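Local coordinates for putative metal-sulfur cluster biosynthesis proteins YuaD (Bacillus subtilis, PDB 1ORU), which is of unknown function but belongs to the MOSC family and may bind molybdenum and pyridoxal phosphate, with a putative role in metal-sulfur cluster biosynthesis, at residues A10-Y16 and N97-M103; H43-K48 and E62-Q68; P131-E137 and L149-V154. Residue numbers count along the deposited sequence, not the author numbering.

Interaction 1: A10-Y16 and N97-M103; sequences AKAEGLY and NVAVSGM
A12, L15, V98 and V100 share the apolar face of this strand pair. L15 takes an m,t rotamer, and its CD2 lies 4.0 Å from V98 CG2. A12 CB is 4.2 Å from V98 CG1. V100 continues this face onto I71 of strand 69-73 and I179 of strand 178-184. Near the end of the pair, A10 CB packs at 3.6 Å on CG of M103, a selenomethionine. The strands run antiparallel, axes 4.3 Å and directions 140° apart. A12-V100 and L15-V98 are non-hydrogen-bonded pairs, K11-S101 and G14-A99 hydrogen-bonded. E13, with phi/psi -71/-37, and G14 both face A99: a classic beta bulge. E13 N (2.7 Å, weak) and G14 N (3.1 Å) both bond to A99 O. Strand 5-17 pairs with strand 98-101 in the large mixed, mainly antiparallel sheet, consistent with the beta-barrel fold of MOSC domains. A99 N returns to G14 O at 2.9 Å, and Y16 N meets N97 O at 2.8 Å. K11 N bonds to S101 O at 3.2 Å, and S101 N to K11 O at 2.8 Å. On the other face the Y16 ring (chi1 -40°) crosses G14, where a CB would strike its hydroxyl. Y16 CE2 is 3.7 Å from A99 CB, at the ring edge. At the polar edge S101 (chi1 p) donates from OG to E13 OE2 at 2.6 Å. K11, fully extended, makes a long salt bridge from NZ to E13 OE1 at 3.9 Å.

Interaction 2: H43-K48 and E62-Q68; sequences HFGLTK and EIFNRRQ. With SO4 (sulfate ion), chain C.
K48 and N65 lose the most surface here, with T47 and H43 next. K48 (p,t,m,t) lays its chain over the other segment: CG is 3.8 Å from I63 CG1 and CD is 4.0 Å from N65 OD1. K48 NZ hydrogen-bonds to sulfate O3 at 2.8 Å and also forms a salt bridge with E54. The sulfate probably comes from the crystallisation liquor. The backbones form a separate two-stranded antiparallel ladder, 47-49 with 62-64. K48-I63 is the hydrogen-bonded pair, K48 N to I63 O 2.8 Å and I63 N to K48 O 2.9 Å. T47-F64 is the non-hydrogen-bonded pair, CA-CA 4.3 Å. F64 makes backbone hydrogen bonds to the second subunit, and Y35 of that subunit packs on T47 and E62. Beyond the ladder, N65 N bonds to L46 O at 2.8 Å. N65 (chi1 t) points into the bend of 43-46, and its ND2 donates to H43 O (2.7 Å) and G45 O (3.0 Å). H43 (chi1 m) sets CB 3.8 Å from R67 O. H43 NE2 makes a weak hydrogen bond to sulfate O1 at 3.3 Å.

Interaction 3: P131-E137 and L149-V154; sequences PCIQPGE and LASAFV
Two successive helices of the MOSC domain meet here: the start of helix 133-142 and the residues just before it pack on helix 149-156. Their short segments run 132° apart in direction, with axes 7.5 Å apart. No hydrogen bond joins segments 131-137 and 149-154, so side-chain fit does the work. F153 (chi1 t, chi2 75°) points its ring across the start of helix 133-142. F153 CE2 lies 3.9 Å from P131 CB and 3.8 Å from P135 CB, and at the ring edge it is 3.6 Å from C132 O. I80 and M84 of helix 74-84 also touch this ring. I133 has chi1 t and chi2 p, which brings CD1 back to the other helix, 3.7 Å from A150 CB and 3.9 Å from V154 CG2. V154 (chi1 t) also holds CG2 3.8 Å from C132 O. G136 permits the closest backbone approach, CA-CA 3.8 Å to A150. A side chain there would clash with A150 O. A150 CA makes a CA-H...O contact with G136 O at 3.6 Å.

Interaction 1 is the buried contact of the three, while interactions 2 and 3 are partly buried and lie farther from the centre of the chain. Backbone hydrogen bonds dominate interaction 1, within the large mixed sheet. Interaction 2 adds side-chain amide bonds and a sulfate to a short separate ladder, and it alone meets the second subunit. Interaction 3 relies on apolar packing between helices. No secondary-structure element is shared. Helix 74-84 nevertheless touches both A99 of interaction 1 and F153 of interaction 3. In sequence, both segments of interaction 2 fall between the two strands of interaction 1, and N97 packs on Q68. Interaction 3 follows later, its nearest atoms about 7 Å from interaction 2.

Interaction 1: A10-Y16 and N97-M103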
loop_
_atom_site.group_PDB
_atom_site.type_symbol
_atom_site.label_atom_id
_atom_site.label_comp_id
_atom_site.label_asym_id
_atom_site.label_seq_id
_atom_site.Cartn_x
_atom_site.Cartn_y
_atom_site.Cartn_z
ATOM N N ALA A 10 3.820 20.657 4.998
ATOM C CA ALA A 10 4.608 20.891 3.795
ATOM C C ALA A 10 3.724 21.641 2.804
ATOM O O ALA A 10 2.642 22.117 3.165
ATOM C CB ALA A 10 5.096 19.578 3.194
ATOM N N LYS A 11 4.170 21.727 1.557
ATOM C CA LYS A 11 3.434 22.471 0.550
ATOM C C LYS A 11 3.436 21.841 -0.834
ATOM O O LYS A 11 4.431 21.267 -1.265
ATOM C CB LYS A 11 4.020 23.886 0.459
ATOM C CG LYS A 11 3.419 24.783 -0.611
ATOM C CD LYS A 11 4.089 26.159 -0.580
ATOM C CE LYS A 11 3.520 27.111 -1.611
ATOM N NZ LYS A 11 4.241 28.422 -1.597
ATOM N N ALA A 12 2.305 21.955 -1.526
ATOM C CA ALA A 12 2.190 21.446 -2.884
ATOM C C ALA A 12 2.544 22.636 -3.778
ATOM O O ALA A 12 1.713 23.520 -3.997
ATOM C CB ALA A 12 0.759 20.981 -3.157
ATOM N N GLU A 13 3.786 22.672 -4.261
ATOM C CA GLU A 13 4.255 23.763 -5.120
ATOM C C GLU A 13 3.632 23.720 -6.504
ATOM O O GLU A 13 3.345 24.764 -7.092
ATOM C CB GLU A 13 5.778 23.719 -5.285
ATOM C CG GLU A 13 6.578 24.024 -4.040
ATOM C CD GLU A 13 6.532 25.495 -3.640
ATOM O OE1 GLU A 13 5.944 26.316 -4.381
ATOM O OE2 GLU A 13 7.098 25.830 -2.581
ATOM N N GLY A 14 3.433 22.512 -7.025
ATOM C CA GLY A 14 2.857 22.379 -8.348
ATOM C C GLY A 14 2.000 21.145 -8.530
ATOM O O GLY A 14 2.215 20.124 -7.872
ATOM N N LEU A 15 1.016 21.252 -9.417
ATOM C CA LEU A 15 0.107 20.153 -9.733
ATOM C C LEU A 15 0.197 19.964 -11.245
ATOM O O LEU A 15 0.295 20.948 -11.990
ATOM C CB LEU A 15 -1.324 20.513 -9.331
ATOM C CG LEU A 15 -1.543 20.880 -7.863
ATOM C CD1 LEU A 15 -3.005 21.262 -7.661
ATOM C CD2 LEU A 15 -1.153 19.706 -6.954
ATOM N N TYR A 16 0.162 18.715 -11.705
ATOM C CA TYR A 16 0.292 18.439 -13.135
ATOM C C TYR A 16 -0.534 17.232 -13.568
ATOM O O TYR A 16 -0.781 16.318 -12.780
ATOM C CB TYR A 16 1.757 18.158 -13.478
ATOM C CG TYR A 16 2.759 19.045 -12.777
ATOM C CD1 TYR A 16 3.327 20.139 -13.424
ATOM C CD2 TYR A 16 3.156 18.772 -11.468
ATOM C CE1 TYR A 16 4.272 20.938 -12.781
ATOM C CE2 TYR A 16 4.096 19.561 -10.818
ATOM C CZ TYR A 16 4.652 20.640 -11.476
ATOM O OH TYR A 16 5.589 21.416 -10.832
ATOM N N ASN A 97 2.672 14.309 -10.658
ATOM C CA ASN A 97 1.351 14.926 -10.597
ATOM C C ASN A 97 1.365 16.000 -9.522
ATOM O O ASN A 97 0.583 16.949 -9.561
ATOM C CB ASN A 97 0.286 13.887 -10.259
ATOM C CG ASN A 97 0.152 12.834 -11.330
ATOM O OD1 ASN A 97 -0.186 13.140 -12.480
ATOM N ND2 ASN A 97 0.425 11.589 -10.972
ATOM N N VAL A 98 2.253 15.833 -8.551
ATOM C CA VAL A 98 2.384 16.798 -7.473
ATOM C C VAL A 98 3.855 17.010 -7.153
ATOM O O VAL A 98 4.624 16.055 -7.013
ATOM C CB VAL A 98 1.676 16.319 -6.175
ATOM C CG1 VAL A 98 1.735 17.420 -5.111
ATOM C CG2 VAL A 98 0.233 15.945 -6.472
ATOM N N ALA A 99 4.249 18.271 -7.068
ATOM C CA ALA A 99 5.617 18.605 -6.716
ATOM C C ALA A 99 5.480 19.317 -5.381
ATOM O O ALA A 99 4.818 20.353 -5.287
ATOM C CB ALA A 99 6.234 19.527 -7.764
ATOM N N VAL A 100 6.083 18.754 -4.341
ATOM C CA VAL A 100 6.000 19.351 -3.016
ATOM C C VAL A 100 7.306 20.007 -2.596
ATOM O O VAL A 100 8.368 19.700 -3.140
ATOM C CB VAL A 100 5.628 18.294 -1.948
ATOM C CG1 VAL A 100 4.299 17.643 -2.307
ATOM C CG2 VAL A 100 6.729 17.248 -1.834
ATOM N N SER A 101 7.212 20.935 -1.648
ATOM C CA SER A 101 8.396 21.598 -1.108
ATOM C C SER A 101 8.317 21.396 0.400
ATOM O O SER A 101 7.227 21.186 0.953
ATOM C CB SER A 101 8.433 23.095 -1.466
ATOM O OG SER A 101 7.390 23.838 -0.860
ATOM N N GLY A 102 9.465 21.427 1.062
ATOM C CA GLY A 102 9.479 21.216 2.492
ATOM C C GLY A 102 9.620 19.744 2.827
ATOM O O GLY A 102 9.440 19.345 3.978
HETATM N N MSE A 103 9.949 18.931 1.829
HETATM C CA MSE A 103 10.122 17.499 2.048
HETATM C C MSE A 103 11.402 16.993 1.389
HETATM O O MSE A 103 11.361 16.224 0.427
HETATM C CB MSE A 103 8.906 16.740 1.514
HETATM C CG MSE A 103 7.608 17.177 2.177
HETATM SE SE MSE A 103 6.116 16.040 1.783
HETATM C CE MSE A 103 6.618 14.522 2.859
#

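Interaction 2: H43-K48 and E62-Q68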
loop_
_atom_site.group_PDB
_atom_site.type_symbol
_atom_site.label_atom_id
_atom_site.label_comp_id
_atom_site.label_asym_id
_atom_site.label_seq_id
_atom_site.Cartn_x
_atom_site.Cartn_y
_atom_site.Cartn_z
ATOM N N HIS A 43 -2.719 7.914 -15.778
ATOM C CA HIS A 43 -2.680 6.804 -14.834
ATOM C C HIS A 43 -3.932 6.637 -13.982
ATOM O O HIS A 43 -3.888 5.995 -12.930
ATOM C CB HIS A 43 -1.456 6.928 -13.929
ATOM C CG HIS A 43 -0.158 6.867 -14.670
ATOM N ND1 HIS A 43 0.525 7.996 -15.069
ATOM C CD2 HIS A 43 0.555 5.813 -15.130
ATOM C CE1 HIS A 43 1.605 7.639 -15.742
ATOM N NE2 HIS A 43 1.646 6.319 -15.795
ATOM N N PHE A 44 -5.048 7.195 -14.444
ATOM C CA PHE A 44 -6.314 7.101 -13.723
ATOM C C PHE A 44 -6.980 5.748 -13.937
ATOM O O PHE A 44 -6.943 5.201 -15.040
ATOM C CB PHE A 44 -7.273 8.196 -14.191
ATOM C CG PHE A 44 -8.622 8.145 -13.528
ATOM C CD1 PHE A 44 -8.761 8.446 -12.176
ATOM C CD2 PHE A 44 -9.755 7.786 -14.253
ATOM C CE1 PHE A 44 -10.006 8.390 -11.553
ATOM C CE2 PHE A 44 -11.009 7.726 -13.639
ATOM C CZ PHE A 44 -11.134 8.028 -12.284
ATOM N N GLY A 45 -7.593 5.211 -12.884
ATOM C CA GLY A 45 -8.278 3.944 -13.026
ATOM C C GLY A 45 -8.116 2.950 -11.896
ATOM O O GLY A 45 -7.171 3.016 -11.111
ATOM N N LEU A 46 -9.061 2.019 -11.835
ATOM C CA LEU A 46 -9.069 0.961 -10.832
ATOM C C LEU A 46 -7.964 -0.039 -11.158
ATOM O O LEU A 46 -7.336 -0.601 -10.263
ATOM C CB LEU A 46 -10.425 0.241 -10.845
ATOM C CG LEU A 46 -10.568 -1.051 -10.031
ATOM C CD1 LEU A 46 -10.489 -0.732 -8.545
ATOM C CD2 LEU A 46 -11.893 -1.727 -10.359
ATOM N N THR A 47 -7.725 -0.250 -12.448
ATOM C CA THR A 47 -6.718 -1.205 -12.874
ATOM C C THR A 47 -5.677 -0.627 -13.822
ATOM O O THR A 47 -5.804 0.501 -14.306
ATOM C CB THR A 47 -7.372 -2.405 -13.578
ATOM O OG1 THR A 47 -7.988 -1.962 -14.794
ATOM C CG2 THR A 47 -8.436 -3.036 -12.684
ATOM N N LYS A 48 -4.645 -1.422 -14.077
ATOM C CA LYS A 48 -3.569 -1.052 -14.984
ATOM C C LYS A 48 -2.987 -2.348 -15.540
ATOM O O LYS A 48 -3.286 -3.435 -15.040
ATOM C CB LYS A 48 -2.471 -0.284 -14.248
ATOM C CG LYS A 48 -1.752 -1.095 -13.182
ATOM C CD LYS A 48 -0.413 -0.474 -12.821
ATOM C CE LYS A 48 0.554 -0.571 -13.994
ATOM N NZ LYS A 48 1.891 -0.012 -13.677
ATOM N N GLU A 62 -3.856 -7.631 -16.364
ATOM C CA GLU A 62 -4.623 -6.585 -15.697
ATOM C C GLU A 62 -4.545 -6.774 -14.187
ATOM O O GLU A 62 -4.888 -7.836 -13.661
ATOM C CB GLU A 62 -6.090 -6.600 -16.138
ATOM C CG GLU A 62 -6.908 -5.476 -15.512
ATOM C CD GLU A 62 -8.321 -5.383 -16.058
ATOM O OE1 GLU A 62 -9.092 -6.350 -15.904
ATOM O OE2 GLU A 62 -8.664 -4.334 -16.644
ATOM N N ILE A 63 -4.077 -5.736 -13.500
ATOM C CA ILE A 63 -3.936 -5.762 -12.050
ATOM C C ILE A 63 -4.452 -4.457 -11.469
ATOM O O ILE A 63 -4.725 -3.501 -12.198
ATOM C CB ILE A 63 -2.455 -5.918 -11.620
ATOM C CG1 ILE A 63 -1.620 -4.767 -12.190
ATOM C CG2 ILE A 63 -1.911 -7.270 -12.075
ATOM C CD1 ILE A 63 -0.148 -4.844 -11.851
ATOM N N PHE A 64 -4.587 -4.425 -10.149
ATOM C CA PHE A 64 -5.055 -3.233 -9.465
ATOM C C PHE A 64 -4.068 -2.090 -9.718
ATOM O O PHE A 64 -2.859 -2.310 -9.746
ATOM C CB PHE A 64 -5.147 -3.494 -7.962
ATOM C CG PHE A 64 -5.458 -2.270 -7.168
ATOM C CD1 PHE A 64 -6.726 -1.702 -7.214
ATOM C CD2 PHE A 64 -4.471 -1.658 -6.404
ATOM C CE1 PHE A 64 -7.011 -0.534 -6.510
ATOM C CE2 PHE A 64 -4.743 -0.487 -5.696
ATOM C CZ PHE A 64 -6.017 0.074 -5.751
ATOM N N ASN A 65 -4.585 -0.877 -9.887
ATOM C CA ASN A 65 -3.731 0.284 -10.135
ATOM C C ASN A 65 -3.259 0.932 -8.837
ATOM O O ASN A 65 -3.933 1.781 -8.251
ATOM C CB ASN A 65 -4.465 1.306 -11.004
ATOM C CG ASN A 65 -3.636 2.553 -11.262
ATOM O OD1 ASN A 65 -2.407 2.524 -11.183
ATOM N ND2 ASN A 65 -4.307 3.650 -11.583
ATOM N N ARG A 66 -2.075 0.522 -8.413
ATOM C CA ARG A 66 -1.446 0.991 -7.189
ATOM C C ARG A 66 -0.737 2.339 -7.356
ATOM O O ARG A 66 -0.588 3.098 -6.400
ATOM C CB ARG A 66 -0.442 -0.067 -6.754
ATOM C CG ARG A 66 0.313 0.238 -5.504
ATOM C CD ARG A 66 1.500 -0.697 -5.390
ATOM N NE ARG A 66 2.077 -0.632 -4.056
ATOM C CZ ARG A 66 3.354 -0.860 -3.779
ATOM N NH1 ARG A 66 4.199 -1.166 -4.755
ATOM N NH2 ARG A 66 3.781 -0.793 -2.524
ATOM N N ARG A 67 -0.296 2.629 -8.575
ATOM C CA ARG A 67 0.417 3.868 -8.864
ATOM C C ARG A 67 -0.522 4.919 -9.460
ATOM O O ARG A 67 -0.405 5.288 -10.631
ATOM C CB ARG A 67 1.573 3.560 -9.821
ATOM C CG ARG A 67 2.604 2.589 -9.235
ATOM C CD ARG A 67 3.499 1.991 -10.319
ATOM N NE ARG A 67 4.182 3.034 -11.076
ATOM C CZ ARG A 67 5.300 3.641 -10.688
ATOM N NH1 ARG A 67 5.885 3.300 -9.548
ATOM N NH2 ARG A 67 5.814 4.615 -11.430
ATOM N N GLN A 68 -1.448 5.404 -8.639
ATOM C CA GLN A 68 -2.434 6.392 -9.074
ATOM C C GLN A 68 -1.928 7.825 -9.129
ATOM O O GLN A 68 -2.290 8.573 -10.031
ATOM C CB GLN A 68 -3.659 6.331 -8.162
ATOM C CG GLN A 68 -4.451 5.048 -8.311
ATOM C CD GLN A 68 -5.500 4.880 -7.230
ATOM O OE1 GLN A 68 -5.982 5.857 -6.662
ATOM N NE2 GLN A 68 -5.870 3.637 -6.952
HETATM S S SO4 C . 3.999 2.209 -15.869
HETATM O O1 SO4 C . 3.132 3.400 -15.678
HETATM O O2 SO4 C . 4.912 2.083 -14.712
HETATM O O3 SO4 C . 3.164 0.987 -15.982
HETATM O O4 SO4 C . 4.782 2.373 -17.118
#

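Interaction 3: P131-E137 and L149-V154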
loop_
_atom_site.group_PDB
_atom_site.type_symbol
_atom_site.label_atom_id
_atom_site.label_comp_id
_atom_site.label_asym_id
_atom_site.label_seq_id
_atom_site.Cartn_x
_atom_site.Cartn_y
_atom_site.Cartn_z
ATOM N N PRO A 131 13.290 4.574 -10.232
ATOM C CA PRO A 131 13.647 5.249 -11.483
ATOM C C PRO A 131 13.914 4.320 -12.668
ATOM O O PRO A 131 14.648 3.331 -12.554
ATOM C CB PRO A 131 14.877 6.071 -11.098
ATOM C CG PRO A 131 15.510 5.254 -10.022
ATOM C CD PRO A 131 14.329 4.780 -9.205
ATOM N N CYS A 132 13.294 4.646 -13.799
ATOM C CA CYS A 132 13.447 3.877 -15.026
ATOM C C CYS A 132 14.123 4.751 -16.079
ATOM O O CYS A 132 14.283 5.956 -15.889
ATOM C CB CYS A 132 12.081 3.402 -15.527
ATOM S SG CYS A 132 11.238 2.258 -14.403
ATOM N N ILE A 133 14.513 4.146 -17.194
ATOM C CA ILE A 133 15.198 4.880 -18.249
ATOM C C ILE A 133 14.431 5.975 -19.007
ATOM O O ILE A 133 15.028 6.971 -19.411
ATOM C CB ILE A 133 15.785 3.885 -19.283
ATOM C CG1 ILE A 133 16.931 4.539 -20.053
ATOM C CG2 ILE A 133 14.701 3.420 -20.239
ATOM C CD1 ILE A 133 18.198 4.713 -19.229
ATOM N N GLN A 134 13.126 5.792 -19.192
ATOM C CA GLN A 134 12.314 6.760 -19.930
ATOM C C GLN A 134 12.509 8.221 -19.518
ATOM O O GLN A 134 12.866 9.058 -20.349
ATOM C CB GLN A 134 10.831 6.383 -19.844
ATOM C CG GLN A 134 10.510 5.015 -20.427
ATOM C CD GLN A 134 10.896 4.891 -21.891
ATOM O OE1 GLN A 134 12.058 5.063 -22.256
ATOM N NE2 GLN A 134 9.919 4.588 -22.737
ATOM N N PRO A 135 12.272 8.555 -18.236
ATOM C CA PRO A 135 12.453 9.952 -17.814
ATOM C C PRO A 135 13.885 10.412 -18.065
ATOM O O PRO A 135 14.132 11.582 -18.356
ATOM C CB PRO A 135 12.114 9.914 -16.324
ATOM C CG PRO A 135 11.117 8.793 -16.240
ATOM C CD PRO A 135 11.747 7.740 -17.125
ATOM N N GLY A 136 14.827 9.479 -17.948
ATOM C CA GLY A 136 16.222 9.811 -18.179
ATOM C C GLY A 136 16.439 10.251 -19.615
ATOM O O GLY A 136 17.205 11.177 -19.885
ATOM N N GLU A 137 15.753 9.589 -20.540
ATOM C CA GLU A 137 15.871 9.914 -21.955
ATOM C C GLU A 137 15.217 11.265 -22.235
ATOM O O GLU A 137 15.620 11.983 -23.149
ATOM C CB GLU A 137 15.235 8.802 -22.789
ATOM C CG GLU A 137 15.874 7.454 -22.501
ATOM C CD GLU A 137 15.305 6.330 -23.331
ATOM O OE1 GLU A 137 14.082 6.089 -23.256
ATOM O OE2 GLU A 137 16.089 5.681 -24.055
ATOM N N LEU A 149 23.222 10.914 -20.141
ATOM C CA LEU A 149 22.395 11.401 -19.046
ATOM C C LEU A 149 21.283 10.429 -18.659
ATOM O O LEU A 149 20.883 10.388 -17.502
ATOM C CB LEU A 149 21.795 12.773 -19.382
ATOM C CG LEU A 149 22.774 13.951 -19.427
ATOM C CD1 LEU A 149 21.991 15.256 -19.538
ATOM C CD2 LEU A 149 23.633 13.963 -18.175
ATOM N N ALA A 150 20.788 9.647 -19.613
ATOM C CA ALA A 150 19.720 8.698 -19.311
ATOM C C ALA A 150 20.158 7.699 -18.249
ATOM O O ALA A 150 19.453 7.478 -17.261
ATOM C CB ALA A 150 19.291 7.959 -20.574
ATOM N N SER A 151 21.317 7.083 -18.457
ATOM C CA SER A 151 21.820 6.119 -17.492
ATOM C C SER A 151 22.224 6.851 -16.218
ATOM O O SER A 151 22.139 6.297 -15.120
ATOM C CB SER A 151 23.013 5.348 -18.073
ATOM O OG SER A 151 24.067 6.221 -18.432
ATOM N N ALA A 152 22.648 8.104 -16.364
ATOM C CA ALA A 152 23.049 8.904 -15.214
ATOM C C ALA A 152 21.853 9.143 -14.296
ATOM O O ALA A 152 21.986 9.147 -13.070
ATOM C CB ALA A 152 23.633 10.237 -15.678
ATOM N N PHE A 153 20.682 9.342 -14.892
ATOM C CA PHE A 153 19.468 9.566 -14.114
ATOM C C PHE A 153 19.135 8.320 -13.296
ATOM O O PHE A 153 18.918 8.405 -12.088
ATOM C CB PHE A 153 18.295 9.895 -15.039
ATOM C CG PHE A 153 16.966 9.921 -14.342
ATOM C CD1 PHE A 153 16.614 10.988 -13.521
ATOM C CD2 PHE A 153 16.073 8.861 -14.489
ATOM C CE1 PHE A 153 15.386 11.000 -12.855
ATOM C CE2 PHE A 153 14.845 8.862 -13.828
ATOM C CZ PHE A 153 14.502 9.935 -13.009
ATOM N N VAL A 154 19.101 7.166 -13.959
ATOM C CA VAL A 154 18.783 5.909 -13.287
ATOM C C VAL A 154 19.694 5.670 -12.091
ATOM O O VAL A 154 19.259 5.169 -11.049
ATOM C CB VAL A 154 18.905 4.718 -14.253
ATOM C CG1 VAL A 154 18.649 3.413 -13.511
ATOM C CG2 VAL A 154 17.907 4.875 -15.379
#